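Long-range contacts in pseudoperoxidase (PDB 5VIA), which binds heme b in a peroxidase fold and may have some peroxidase activity, although it is classed as a pseudoperoxidase: residues Glu172-Thr177 with Gln236-Ala241; Trp111-Asn116 with Arg286-Pro291; Gly145-Ala150 with Gln271-Lys276. One frame throughout, in Å; residues are numbered along the deposited sequence.

Overall arrangement
Contacts 1 and 3 belong to the heme-bearing body of the chain, and contact 2 lies at its surface. Contact 1 is buried and forms part of the heme pocket. It joins a loop to an edge strand through backbone bonds, waters and the ring of H176. Contact 3 is partly buried and lies on the opposite side of the chain's centre, about 25 Å away between centres. It sets a lysine of helix 263-279 against the loop that leads into helix 149-155. One half of contact 2, residues 286-291, follows helix 263-279 in the chain. Contact 2 is a short antiparallel pair with a cation-pi contact, about 19 Å from contact 3 between centres. No two contacts touch.

Contact 1 of 3, residues Glu172-Thr177 with Gln236-Ala241; sequences ESATHT and QCVVNA. With HEM (protoporphyrin IX containing Fe), chain B.
In the proximal heme pocket, where H159 is an axial ligand of the iron, the ring of H176 lies against V238 and V239. H176 CD2 comes within 3.0 Å of V238 O, obliquely to the ring. H176 CA makes a CA-H...O contact with the same oxygen. H176 CG lies anti to the carbonyl carbon (chi1 -77°). The end of the side chain comes nearer to the strand than its start. The ring points its edge at the heme, with H176 CE1 3.4 Å from heme C1A. It also stacks on the ring of H159. A water lies 2.7 Å from H176 NE2, in the plane of the ring. It also accepts from N240 N and donates to N240 OD1. N240 lies against the heme, its CG 3.4 Å from methyl CMB, while its ND2 bonds to V56 O.

The backbones form a single bridge between T175 and C237. V238 N gives T175 O a bond of 2.8 Å. T175 N gives Q236 O a weak one of 3.3 Å. A174 CB packs on V238 CG2 at 3.7 Å. One further water joins T175 OG1 to Q236 O, and another joins S173 O to Q236 N; T175 OG1 also bonds to G178 N.

H176 probably takes the place of the proximal tryptophan of cytochrome c peroxidase. Its NE2 is linked to the strand end by water, which, with the stack on H159, probably helps to set how the ring is turned. V238 O is buried without a conventional hydrogen bond, so C-H groups of H176 are what it meets across this contact.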
loop_
_atom_site.group_PDB
_atom_site.type_symbol
_atom_site.label_atom_id
_atom_site.label_comp_id
_atom_site.label_asym_id
_atom_site.label_seq_id
_atom_site.Cartn_x
_atom_site.Cartn_y
_atom_site.Cartn_z
ATOM N N GLU A 172 12.057 -7.643 -11.529
ATOM C CA GLU A 172 12.898 -6.698 -10.808
ATOM C C GLU A 172 13.125 -5.507 -11.753
ATOM O O GLU A 172 12.843 -5.615 -12.951
ATOM C CB GLU A 172 14.224 -7.424 -10.533
ATOM C CG GLU A 172 15.399 -6.644 -9.984
ATOM C CD GLU A 172 16.368 -7.570 -9.282
ATOM O OE1 GLU A 172 17.531 -7.697 -9.722
ATOM O OE2 GLU A 172 15.940 -8.189 -8.283
ATOM N N SER A 173 13.635 -4.387 -11.235
ATOM C CA SER A 173 14.022 -3.241 -12.076
ATOM C C SER A 173 12.844 -2.646 -12.837
ATOM O O SER A 173 12.940 -2.333 -14.025
ATOM C CB SER A 173 15.126 -3.615 -13.069
ATOM O OG SER A 173 16.261 -4.124 -12.400
ATOM N N ALA A 174 11.727 -2.502 -12.145
ATOM C CA ALA A 174 10.548 -1.879 -12.720
ATOM C C ALA A 174 9.829 -1.176 -11.590
ATOM O O ALA A 174 9.976 -1.563 -10.432
ATOM C CB ALA A 174 9.652 -2.923 -13.344
ATOM N N THR A 175 9.070 -0.134 -11.922
ATOM C CA THR A 175 8.255 0.591 -10.951
ATOM C C THR A 175 6.928 0.849 -11.632
ATOM O O THR A 175 6.784 0.520 -12.803
ATOM C CB THR A 175 8.917 1.913 -10.545
ATOM O OG1 THR A 175 9.118 2.727 -11.707
ATOM C CG2 THR A 175 10.274 1.638 -9.904
ATOM N N HIS A 176 5.951 1.408 -10.922
ATOM C CA HIS A 176 4.687 1.749 -11.556
ATOM C C HIS A 176 4.799 2.994 -12.446
ATOM O O HIS A 176 4.175 3.060 -13.514
ATOM C CB HIS A 176 3.597 1.993 -10.506
ATOM C CG HIS A 176 3.032 0.742 -9.912
ATOM N ND1 HIS A 176 3.365 0.297 -8.650
ATOM C CD2 HIS A 176 2.143 -0.155 -10.403
ATOM C CE1 HIS A 176 2.704 -0.817 -8.387
ATOM N NE2 HIS A 176 1.957 -1.114 -9.436
ATOM N N THR A 177 5.573 3.987 -12.000
ATOM C CA THR A 177 5.564 5.305 -12.645
ATOM C C THR A 177 6.939 5.827 -13.046
ATOM O O THR A 177 7.054 6.948 -13.546
ATOM C CB THR A 177 4.902 6.374 -11.744
ATOM O OG1 THR A 177 5.776 6.689 -10.649
ATOM C CG2 THR A 177 3.576 5.880 -11.211
ATOM N N GLN A 236 11.480 0.828 -17.228
ATOM C CA GLN A 236 10.336 -0.042 -17.434
ATOM C C GLN A 236 9.296 0.303 -16.385
ATOM O O GLN A 236 9.580 0.269 -15.183
ATOM C CB GLN A 236 10.755 -1.518 -17.338
ATOM C CG GLN A 236 9.602 -2.528 -17.416
ATOM C CD GLN A 236 10.082 -3.964 -17.319
ATOM O OE1 GLN A 236 11.087 -4.253 -16.667
ATOM N NE2 GLN A 236 9.386 -4.870 -18.001
ATOM N N CYS A 237 8.104 0.671 -16.844
ATOM C CA CYS A 237 7.015 1.044 -15.954
ATOM C C CYS A 237 5.869 0.064 -16.139
ATOM O O CYS A 237 5.442 -0.202 -17.270
ATOM C CB CYS A 237 6.561 2.473 -16.245
ATOM S SG CYS A 237 7.904 3.662 -16.151
ATOM N N VAL A 238 5.379 -0.471 -15.025
ATOM C CA VAL A 238 4.509 -1.643 -15.047
ATOM C C VAL A 238 3.267 -1.381 -14.201
ATOM O O VAL A 238 3.376 -0.870 -13.086
ATOM C CB VAL A 238 5.260 -2.889 -14.518
ATOM C CG1 VAL A 238 4.372 -4.105 -14.552
ATOM C CG2 VAL A 238 6.533 -3.150 -15.346
ATOM N N VAL A 239 2.090 -1.703 -14.739
ATOM C CA VAL A 239 0.819 -1.485 -14.038
ATOM C C VAL A 239 -0.127 -2.644 -14.357
ATOM O O VAL A 239 -0.128 -3.152 -15.478
ATOM C CB VAL A 239 0.148 -0.151 -14.469
ATOM C CG1 VAL A 239 -1.158 0.076 -13.716
ATOM C CG2 VAL A 239 1.079 1.032 -14.234
ATOM N N ASN A 240 -0.903 -3.081 -13.368
ATOM C CA ASN A 240 -1.938 -4.096 -13.584
ATOM C C ASN A 240 -2.933 -3.668 -14.657
ATOM O O ASN A 240 -3.330 -2.500 -14.698
ATOM C CB ASN A 240 -2.716 -4.333 -12.276
ATOM C CG ASN A 240 -2.056 -5.352 -11.378
ATOM O OD1 ASN A 240 -1.010 -5.082 -10.784
ATOM N ND2 ASN A 240 -2.672 -6.528 -11.253
ATOM N N ALA A 241 -3.347 -4.604 -15.514
ATOM C CA ALA A 241 -4.406 -4.337 -16.488
ATOM C C ALA A 241 -5.641 -3.764 -15.797
ATOM O O ALA A 241 -6.268 -2.830 -16.304
ATOM C CB ALA A 241 -4.775 -5.609 -17.260
HETATM C CHA HEM B . 3.522 -2.545 -4.984
HETATM C CHB HEM B . -0.409 -4.018 -7.460
HETATM C CHC HEM B . -3.148 -1.968 -4.015
HETATM C CHD HEM B . 0.764 0.113 -1.980
HETATM C C1A HEM B . 2.690 -3.170 -5.881
HETATM C C2A HEM B . 3.137 -4.084 -6.909
HETATM C C3A HEM B . 2.072 -4.498 -7.588
HETATM C C4A HEM B . 0.890 -3.852 -7.022
HETATM C CMA HEM B . 2.076 -5.481 -8.773
HETATM C CAA HEM B . 4.598 -4.533 -7.126
HETATM C CBA HEM B . 4.843 -5.546 -5.991
HETATM C CGA HEM B . 6.242 -6.122 -6.001
HETATM O O1A HEM B . 6.608 -6.786 -7.003
HETATM O O2A HEM B . 6.977 -5.948 -4.990
HETATM C C1B HEM B . -1.520 -3.621 -6.743
HETATM C C2B HEM B . -2.906 -3.847 -7.083
HETATM C C3B HEM B . -3.680 -3.307 -6.130
HETATM C C4B HEM B . -2.797 -2.667 -5.157
HETATM C CMB HEM B . -3.386 -4.622 -8.319
HETATM C CAB HEM B . -5.228 -3.357 -6.155
HETATM C CBB HEM B . -5.961 -3.321 -5.036
HETATM C C1C HEM B . -2.348 -1.220 -3.169
HETATM C C2C HEM B . -2.795 -0.396 -2.039
HETATM C C3C HEM B . -1.694 0.175 -1.479
HETATM C C4C HEM B . -0.535 -0.269 -2.239
HETATM C CMC HEM B . -4.281 -0.260 -1.602
HETATM C CAC HEM B . -1.504 1.110 -0.263
HETATM C CBC HEM B . -2.493 1.427 0.585
HETATM C C1D HEM B . 1.880 -0.389 -2.604
HETATM C C2D HEM B . 3.244 -0.000 -2.315
HETATM C C3D HEM B . 4.108 -0.828 -3.256
HETATM C C4D HEM B . 3.175 -1.633 -4.018
HETATM C CMD HEM B . 3.727 1.033 -1.273
HETATM C CAD HEM B . 5.657 -0.823 -3.348
HETATM C CBD HEM B . 6.117 -1.861 -2.315
HETATM C CGD HEM B . 7.620 -2.011 -2.304
HETATM O O1D HEM B . 8.127 -2.971 -1.651
HETATM O O2D HEM B . 8.298 -1.175 -2.952
HETATM N NA HEM B . 1.309 -3.041 -5.981
HETATM N NB HEM B . -1.488 -2.893 -5.573
HETATM N NC HEM B . -0.956 -1.113 -3.260
HETATM N ND HEM B . 1.875 -1.340 -3.621
HETATM FE FE HEM B . 0.192 -2.161 -4.604
HETATM O O HOH W 1 13.818 -0.312 -15.616
HETATM O O HOH W 2 10.853 2.076 -13.581
HETATM O O HOH W 3 -0.156 -2.435 -10.517
#

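Contact 2 of 3, residues Trp111-Asn116 with Arg286-Pro291; sequences WRWGRN and RPYSDP
W113 and R286 form an antiparallel hydrogen-bonded pair. W113 N donates to R286 O at 3.0 Å, and R286 N donates to W113 O at 2.7 Å.

The side chains of this pair lie on the same face. With W113 CG between the backbone N and the carbonyl carbon (chi1 66°), the indole starts off where R286 can cover one of its faces. R286 CB makes a CH-pi contact over the five-membered ring. Its guanidinium makes a cation-pi contact over the six-membered ring, with R286 CZ 4.4 Å from the ring centroid. The two planes are 42° apart, and R286 NH1 comes down toward the rim, 3.1 Å from W113 CZ3. R286 NH1 also lies 3.5 Å from G114 CA. At the ring edge W113 NE1 makes a weak bond to P287 O.

This short, weakly bonded two-stranded antiparallel sheet rests on the W113-R286 pair. It joins the C-terminal tail to the stretch that follows helix 105-109. K9 and P12, near the N-terminus, also touch W113.

Next along the tail, Y288 CB rests 3.4 Å from W111 O. A water bridges W111 O and Y288 N. Y288 CD1 meets the edge of the W111 ring, 4.0 Å from W111 CE3. W111 NE1 bonds to S90 OG, and Y288 OH bonds to R16 N. R115 NH1 donates to R112 O at 2.7 Å and makes a salt bridge with D87.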
loop_
_atom_site.group_PDB
_atom_site.type_symbol
_atom_site.label_atom_id
_atom_site.label_comp_id
_atom_site.label_asym_id
_atom_site.label_seq_id
_atom_site.Cartn_x
_atom_site.Cartn_y
_atom_site.Cartn_z
ATOM N N TRP A 111 -4.205 9.676 14.472
ATOM C CA TRP A 111 -3.880 8.277 14.759
ATOM C C TRP A 111 -4.472 7.835 16.094
ATOM O O TRP A 111 -4.382 8.547 17.102
ATOM C CB TRP A 111 -2.360 8.070 14.775
ATOM C CG TRP A 111 -1.960 6.628 14.918
ATOM C CD1 TRP A 111 -1.990 5.665 13.946
ATOM C CD2 TRP A 111 -1.473 5.987 16.103
ATOM N NE1 TRP A 111 -1.545 4.465 14.456
ATOM C CE2 TRP A 111 -1.225 4.637 15.779
ATOM C CE3 TRP A 111 -1.227 6.424 17.408
ATOM C CZ2 TRP A 111 -0.738 3.722 16.715
ATOM C CZ3 TRP A 111 -0.739 5.517 18.332
ATOM C CH2 TRP A 111 -0.504 4.180 17.983
ATOM N N ARG A 112 -5.104 6.669 16.085
ATOM C CA ARG A 112 -5.639 6.082 17.299
ATOM C C ARG A 112 -4.865 4.829 17.667
ATOM O O ARG A 112 -4.196 4.223 16.822
ATOM C CB ARG A 112 -7.123 5.754 17.125
ATOM C CG ARG A 112 -8.016 6.989 17.101
ATOM C CD ARG A 112 -9.426 6.622 16.696
ATOM N NE ARG A 112 -10.301 7.791 16.725
ATOM C CZ ARG A 112 -11.602 7.757 16.450
ATOM N NH1 ARG A 112 -12.185 6.614 16.121
ATOM N NH2 ARG A 112 -12.318 8.868 16.504
ATOM N N TRP A 113 -4.961 4.441 18.933
ATOM C CA TRP A 113 -4.171 3.331 19.439
ATOM C C TRP A 113 -5.050 2.241 20.040
ATOM O O TRP A 113 -6.263 2.405 20.167
ATOM C CB TRP A 113 -3.134 3.835 20.457
ATOM C CG TRP A 113 -3.702 4.404 21.732
ATOM C CD1 TRP A 113 -4.273 5.636 21.904
ATOM C CD2 TRP A 113 -3.709 3.777 23.022
ATOM N NE1 TRP A 113 -4.656 5.801 23.217
ATOM C CE2 TRP A 113 -4.318 4.677 23.922
ATOM C CE3 TRP A 113 -3.261 2.542 23.501
ATOM C CZ2 TRP A 113 -4.494 4.375 25.276
ATOM C CZ3 TRP A 113 -3.437 2.244 24.850
ATOM C CH2 TRP A 113 -4.050 3.156 25.719
ATOM N N GLY A 114 -4.434 1.123 20.404
ATOM C CA GLY A 114 -5.163 0.038 21.031
ATOM C C GLY A 114 -5.515 -1.095 20.086
ATOM O O GLY A 114 -6.374 -1.922 20.415
ATOM N N ARG A 115 -4.882 -1.132 18.912
ATOM C CA ARG A 115 -5.070 -2.255 17.991
ATOM C C ARG A 115 -4.674 -3.540 18.703
ATOM O O ARG A 115 -3.538 -3.664 19.175
ATOM C CB ARG A 115 -4.222 -2.089 16.724
ATOM C CG ARG A 115 -4.729 -1.034 15.751
ATOM C CD ARG A 115 -3.680 -0.693 14.676
ATOM N NE ARG A 115 -4.145 0.445 13.883
ATOM C CZ ARG A 115 -4.084 1.709 14.300
ATOM N NH1 ARG A 115 -3.553 1.995 15.484
ATOM N NH2 ARG A 115 -4.554 2.687 13.540
ATOM N N ASN A 116 -5.620 -4.471 18.810
ATOM C CA ASN A 116 -5.375 -5.752 19.464
ATOM C C ASN A 116 -4.521 -6.657 18.597
ATOM O O ASN A 116 -4.847 -6.898 17.434
ATOM C CB ASN A 116 -6.698 -6.473 19.758
ATOM C CG ASN A 116 -7.401 -5.941 20.996
ATOM O OD1 ASN A 116 -8.518 -5.426 20.916
ATOM N ND2 ASN A 116 -6.758 -6.082 22.152
ATOM N N ARG A 286 -8.665 3.693 20.529
ATOM C CA ARG A 286 -8.752 4.778 21.493
ATOM C C ARG A 286 -8.141 6.068 20.968
ATOM O O ARG A 286 -7.059 6.055 20.373
ATOM C CB ARG A 286 -8.097 4.363 22.809
ATOM C CG ARG A 286 -8.686 3.091 23.407
ATOM C CD ARG A 286 -8.305 2.938 24.869
ATOM N NE ARG A 286 -8.225 1.538 25.284
ATOM C CZ ARG A 286 -7.239 0.714 24.933
ATOM N NH1 ARG A 286 -6.263 1.147 24.146
ATOM N NH2 ARG A 286 -7.230 -0.543 25.358
ATOM N N PRO A 287 -8.850 7.191 21.161
ATOM C CA PRO A 287 -8.298 8.500 20.805
ATOM C C PRO A 287 -6.989 8.746 21.540
ATOM O O PRO A 287 -6.876 8.425 22.721
ATOM C CB PRO A 287 -9.380 9.469 21.278
ATOM C CG PRO A 287 -10.650 8.678 21.140
ATOM C CD PRO A 287 -10.266 7.280 21.564
ATOM N N TYR A 288 -6.003 9.285 20.832
ATOM C CA TYR A 288 -4.661 9.450 21.372
ATOM C C TYR A 288 -4.595 10.613 22.357
ATOM O O TYR A 288 -5.295 11.617 22.209
ATOM C CB TYR A 288 -3.667 9.665 20.227
ATOM C CG TYR A 288 -2.217 9.807 20.638
ATOM C CD1 TYR A 288 -1.395 8.692 20.758
ATOM C CD2 TYR A 288 -1.661 11.059 20.874
ATOM C CE1 TYR A 288 -0.074 8.816 21.117
ATOM C CE2 TYR A 288 -0.333 11.191 21.234
ATOM C CZ TYR A 288 0.451 10.069 21.354
ATOM O OH TYR A 288 1.773 10.200 21.707
ATOM N N SER A 289 -3.752 10.451 23.368
ATOM C CA SER A 289 -3.477 11.500 24.335
ATOM C C SER A 289 -1.972 11.478 24.532
ATOM O O SER A 289 -1.369 10.403 24.538
ATOM C CB SER A 289 -4.187 11.197 25.657
ATOM O OG SER A 289 -4.232 12.333 26.501
ATOM N N ASP A 290 -1.349 12.644 24.665
ATOM C CA ASP A 290 0.085 12.672 24.921
ATOM C C ASP A 290 0.335 12.097 26.309
ATOM O O ASP A 290 -0.252 12.560 27.286
ATOM C CB ASP A 290 0.643 14.094 24.812
ATOM C CG ASP A 290 2.150 14.146 24.995
ATOM O OD1 ASP A 290 2.883 13.904 24.011
ATOM O OD2 ASP A 290 2.603 14.427 26.125
ATOM N N PRO A 291 1.200 11.073 26.396
ATOM C CA PRO A 291 1.459 10.366 27.654
ATOM C C PRO A 291 2.172 11.243 28.679
ATOM O O PRO A 291 2.178 10.919 29.867
ATOM C CB PRO A 291 2.384 9.226 27.222
ATOM C CG PRO A 291 3.062 9.730 26.007
ATOM C CD PRO A 291 2.040 10.565 25.297
HETATM O O HOH W 4 -6.420 10.094 18.099
#

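Contact 3 of 3, residues Gly145-Ala150 with Gln271-Lys276; sequences GGLTEA and QSAFTK
G145 comes close to K276, with G145 O 4.2 Å from K276 CD. It has no side chain to meet the helix. G146 follows, and its carbonyl takes the polar contact. K276 NZ donates to G146 O at 3.0 Å, tilted 27° from the carbonyl plane. The lysine chain is extended beyond CG. NZ also forms a salt bridge with E151. K276 has two conformers, so these bonds and its packing on L147 are doubtful for any but the one described.

L147 supplies the apolar part. Its CD2 lies alongside the lysine chain, 3.5 Å from K276 CB and 3.5 Å from K276 CD. The two chains lie side by side and run opposite ways. L147 CD1 reaches A273 CB more loosely, at 4.5 Å.

T148 is the N-cap of helix 149-155. Its side chain caps a backbone N in the first turn of that helix, and its own N bonds to E151 OE1. E151 therefore serves both the helix start and K276.

The contact joins the start of helix 149-155 to one flank of helix 263-279. L147 packs on C152 and L155 of the helix that follows it. E149 and A150 face helix 250-261, while F274 turns toward helices 33-49 and 105-109.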
loop_
_atom_site.group_PDB
_atom_site.type_symbol
_atom_site.label_atom_id
_atom_site.label_comp_id
_atom_site.label_asym_id
_atom_site.label_seq_id
_atom_site.Cartn_x
_atom_site.Cartn_y
_atom_site.Cartn_z
ATOM N N GLY A 145 -12.515 -0.625 5.321
ATOM C CA GLY A 145 -13.078 0.329 6.263
ATOM C C GLY A 145 -14.341 1.027 5.765
ATOM O O GLY A 145 -14.857 1.921 6.430
ATOM N N GLY A 146 -14.837 0.626 4.600
ATOM C CA GLY A 146 -15.961 1.306 3.983
ATOM C C GLY A 146 -15.518 2.611 3.349
ATOM O O GLY A 146 -15.967 3.689 3.754
ATOM N N LEU A 147 -14.625 2.508 2.364
ATOM C CA LEU A 147 -14.109 3.674 1.658
ATOM C C LEU A 147 -15.093 4.155 0.589
ATOM O O LEU A 147 -15.803 3.339 -0.018
ATOM C CB LEU A 147 -12.779 3.320 0.964
ATOM C CG LEU A 147 -11.643 2.729 1.784
ATOM C CD1 LEU A 147 -10.363 2.748 0.951
ATOM C CD2 LEU A 147 -11.441 3.531 3.016
ATOM N N THR A 148 -15.128 5.469 0.355
ATOM C CA THR A 148 -15.855 6.047 -0.778
ATOM C C THR A 148 -15.019 5.781 -2.028
ATOM O O THR A 148 -13.847 5.386 -1.918
ATOM C CB THR A 148 -15.983 7.570 -0.660
ATOM O OG1 THR A 148 -14.662 8.146 -0.681
ATOM C CG2 THR A 148 -16.699 7.967 0.636
ATOM N N GLU A 149 -15.580 6.025 -3.210
ATOM C CA GLU A 149 -14.778 5.832 -4.419
ATOM C C GLU A 149 -13.602 6.815 -4.478
ATOM O O GLU A 149 -12.508 6.463 -4.926
ATOM C CB GLU A 149 -15.619 5.864 -5.708
ATOM C CG GLU A 149 -14.745 5.489 -6.926
ATOM C CD GLU A 149 -15.516 5.183 -8.191
ATOM O OE1 GLU A 149 -16.388 5.989 -8.577
ATOM O OE2 GLU A 149 -15.233 4.132 -8.814
ATOM N N ALA A 150 -13.816 8.034 -3.994
ATOM C CA ALA A 150 -12.741 9.026 -3.919
ATOM C C ALA A 150 -11.568 8.525 -3.069
ATOM O O ALA A 150 -10.401 8.684 -3.445
ATOM C CB ALA A 150 -13.276 10.339 -3.368
ATOM N N GLN A 271 -5.313 10.927 2.972
ATOM C CA GLN A 271 -5.108 10.768 4.404
ATOM C C GLN A 271 -6.357 10.193 5.038
ATOM O O GLN A 271 -6.277 9.357 5.942
ATOM C CB GLN A 271 -4.684 12.097 5.049
ATOM C CG GLN A 271 -3.329 12.598 4.511
ATOM C CD GLN A 271 -2.819 13.822 5.233
ATOM O OE1 GLN A 271 -2.188 13.712 6.283
ATOM N NE2 GLN A 271 -3.072 14.996 4.669
ATOM N N SER A 272 -7.515 10.614 4.546
ATOM C CA SER A 272 -8.761 10.061 5.046
ATOM C C SER A 272 -8.870 8.564 4.737
ATOM O O SER A 272 -9.250 7.761 5.597
ATOM C CB SER A 272 -9.949 10.832 4.464
ATOM O OG SER A 272 -11.139 10.127 4.726
ATOM N N ALA A 273 -8.522 8.187 3.510
ATOM C CA ALA A 273 -8.529 6.779 3.116
ATOM C C ALA A 273 -7.520 5.964 3.917
ATOM O O ALA A 273 -7.827 4.856 4.384
ATOM C CB ALA A 273 -8.226 6.642 1.625
ATOM N N PHE A 274 -6.307 6.492 4.055
ATOM C CA PHE A 274 -5.249 5.708 4.690
ATOM C C PHE A 274 -5.598 5.459 6.147
ATOM O O PHE A 274 -5.419 4.359 6.666
ATOM C CB PHE A 274 -3.884 6.395 4.551
ATOM C CG PHE A 274 -2.725 5.452 4.700
ATOM C CD1 PHE A 274 -2.247 5.118 5.957
ATOM C CD2 PHE A 274 -2.118 4.888 3.586
ATOM C CE1 PHE A 274 -1.171 4.239 6.109
ATOM C CE2 PHE A 274 -1.034 3.999 3.734
ATOM C CZ PHE A 274 -0.577 3.679 4.998
ATOM N N THR A 275 -6.126 6.481 6.809
ATOM C CA THR A 275 -6.597 6.310 8.174
ATOM C C THR A 275 -7.701 5.244 8.299
ATOM O O THR A 275 -7.628 4.382 9.183
ATOM C CB THR A 275 -7.046 7.666 8.771
ATOM O OG1 THR A 275 -5.880 8.442 9.071
ATOM C CG2 THR A 275 -7.858 7.464 10.054
ATOM N N LYS A 276 -8.722 5.285 7.443
ATOM C CA LYS A 276 -9.762 4.249 7.467
ATOM C C LYS A 276 -9.150 2.865 7.266
ATOM O O LYS A 276 -9.523 1.899 7.935
ATOM C CB LYS A 276 -10.801 4.480 6.367
ATOM C CG LYS A 276 -11.835 5.584 6.613
ATOM C CD LYS A 276 -12.926 5.483 5.526
ATOM C CE LYS A 276 -14.098 6.459 5.695
ATOM N NZ LYS A 276 -15.041 6.399 4.508
#